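Local coordinates for NikO protein (Streptomyces tendae, PDB 4FQD) that is an enolpyruvyl transferase of nikkomycin biosynthesis, built as a beta/alpha inverse barrel and probably transferring enolpyruvyl from phosphoenolpyruvate to a uridine nucleotide, at residues V414-A419 and R439-D444. The protein carries 4 engineered substitutions. Sequence-based numbering, arbitrary orientation.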
# COMPACT_ATOMS: atom_id res chain seq x y z
N VAL A 414 -1.72 -19.64 -10.92
CA VAL A 414 -0.48 -18.88 -11.07
C VAL A 414 0.75 -19.79 -11.12
O VAL A 414 1.74 -19.47 -11.77
CB VAL A 414 -0.32 -17.80 -9.97
CG1 VAL A 414 -0.03 -18.43 -8.62
CG2 VAL A 414 0.77 -16.80 -10.36
N LEU A 415 0.68 -20.93 -10.44
CA LEU A 415 1.77 -21.90 -10.48
C LEU A 415 1.83 -22.58 -11.84
O LEU A 415 2.91 -22.85 -12.37
CB LEU A 415 1.60 -22.96 -9.38
CG LEU A 415 1.87 -22.49 -7.95
CD1 LEU A 415 1.69 -23.64 -6.97
CD2 LEU A 415 3.25 -21.89 -7.84
N LEU A 416 0.65 -22.84 -12.41
CA LEU A 416 0.56 -23.47 -13.72
C LEU A 416 1.11 -22.55 -14.81
O LEU A 416 1.78 -23.01 -15.73
CB LEU A 416 -0.90 -23.83 -14.02
CG LEU A 416 -1.18 -24.53 -15.35
CD1 LEU A 416 -0.29 -25.76 -15.51
CD2 LEU A 416 -2.64 -24.92 -15.45
N LEU A 417 0.85 -21.26 -14.68
CA LEU A 417 1.35 -20.28 -15.64
C LEU A 417 2.86 -20.13 -15.53
O LEU A 417 3.55 -20.04 -16.55
CB LEU A 417 0.68 -18.92 -15.41
CG LEU A 417 -0.83 -18.84 -15.63
CD1 LEU A 417 -1.33 -17.42 -15.40
CD2 LEU A 417 -1.21 -19.33 -17.01
N ALA A 418 3.36 -20.12 -14.30
CA ALA A 418 4.79 -19.99 -14.06
C ALA A 418 5.55 -21.23 -14.52
O ALA A 418 6.67 -21.14 -15.03
CB ALA A 418 5.06 -19.72 -12.59
N ALA A 419 4.92 -22.39 -14.36
CA ALA A 419 5.52 -23.66 -14.78
C ALA A 419 5.66 -23.72 -16.30
O ALA A 419 6.62 -24.30 -16.81
CB ALA A 419 4.70 -24.83 -14.27
N ARG A 439 -13.54 -23.13 -16.04
CA ARG A 439 -14.24 -24.24 -16.67
C ARG A 439 -13.30 -25.42 -16.83
O ARG A 439 -13.57 -26.53 -16.35
CB ARG A 439 -14.78 -23.82 -18.04
CG ARG A 439 -15.58 -24.90 -18.74
CD ARG A 439 -15.70 -24.62 -20.23
NE ARG A 439 -14.39 -24.60 -20.88
CZ ARG A 439 -13.76 -25.68 -21.33
NH1 ARG A 439 -14.32 -26.88 -21.20
NH2 ARG A 439 -12.57 -25.57 -21.91
N ASP A 440 -12.18 -25.17 -17.50
CA ASP A 440 -11.14 -26.18 -17.70
C ASP A 440 -9.87 -25.46 -18.15
O ASP A 440 -9.55 -25.43 -19.33
CB ASP A 440 -11.57 -27.19 -18.76
CG ASP A 440 -10.81 -28.50 -18.67
OD1 ASP A 440 -9.67 -28.49 -18.16
OD2 ASP A 440 -11.35 -29.53 -19.11
N LEU A 441 -9.17 -24.87 -17.18
CA LEU A 441 -8.00 -24.04 -17.46
C LEU A 441 -6.90 -24.81 -18.19
O LEU A 441 -6.23 -24.26 -19.07
CB LEU A 441 -7.45 -23.44 -16.16
CG LEU A 441 -6.27 -22.48 -16.30
CD1 LEU A 441 -6.62 -21.32 -17.22
CD2 LEU A 441 -5.81 -21.99 -14.94
N VAL A 442 -6.72 -26.07 -17.82
CA VAL A 442 -5.72 -26.91 -18.46
C VAL A 442 -6.03 -27.11 -19.95
O VAL A 442 -5.16 -26.93 -20.80
CB VAL A 442 -5.60 -28.28 -17.77
CG1 VAL A 442 -4.73 -29.23 -18.59
CG2 VAL A 442 -5.03 -28.12 -16.37
N GLU A 443 -7.27 -27.46 -20.25
CA GLU A 443 -7.70 -27.69 -21.62
C GLU A 443 -7.55 -26.43 -22.47
O GLU A 443 -7.12 -26.49 -23.62
CB GLU A 443 -9.14 -28.18 -21.67
CG GLU A 443 -9.69 -28.36 -23.07
CD GLU A 443 -11.17 -28.69 -23.08
OE1 GLU A 443 -11.57 -29.68 -22.43
OE2 GLU A 443 -11.94 -27.95 -23.73
N ASP A 444 -7.92 -25.28 -21.90
CA ASP A 444 -7.82 -24.01 -22.61
C ASP A 444 -6.37 -23.64 -22.91
O ASP A 444 -6.07 -23.10 -23.98
CB ASP A 444 -8.50 -22.89 -21.81
CG ASP A 444 -10.01 -23.00 -21.83
OD1 ASP A 444 -10.55 -23.61 -22.77
OD2 ASP A 444 -10.66 -22.47 -20.90
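Leu416 reaches from helix 409-419 to the first turn of helix 441-447, where a single methyl group serves two apolar partners. Its CD2 lies 4.1 Å from Val442 CG2 and 4.3 Å from Leu441 CD2. The Leu416 and Val442 side chains cross at about a right angle, and one methyl of each makes the contact. On Leu416, CG stands anti to the backbone N (chi1 -179°), which carries the forked end outward to the other helix. The CB bond of Leu441 points toward 414-419 and its CD2 makes the contact, whereas Val442 touches with CG2, the branch beside its own backbone N. No hydrogen bond joins the two segments; at the nearest point the CA atoms of Leu416 and Val442 remain 8.6 Å apart. Ile452 of strand 451-456 touches both Leu416 and Val442, tying the helix pair to the sheet.

The side-chain polar bonds within the two segments all lie in 439-444. Asp440 is the N-cap, its OD1 accepting a weak bond from Glu443 N at 3.3 Å. Arg439 NH2 forms salt bridges with Asp444 OD1 at 2.9 Å and Glu443 OE2 at 3.1 Å. The Asp444 oxygen lies practically in the guanidinium plane, while that of Glu443 is tilted from it; both carboxylates are approached from above their planes. Asp440 CB lies above one guanidinium face, offset toward its rim.

The chemistry thus divides by residue: a weak cap and a salt-bridge network brace the start of helix 441-447, while buried methyl contacts link the two segments in this inverse-barrel domain, with no hydrogen bond between them setting their spacing.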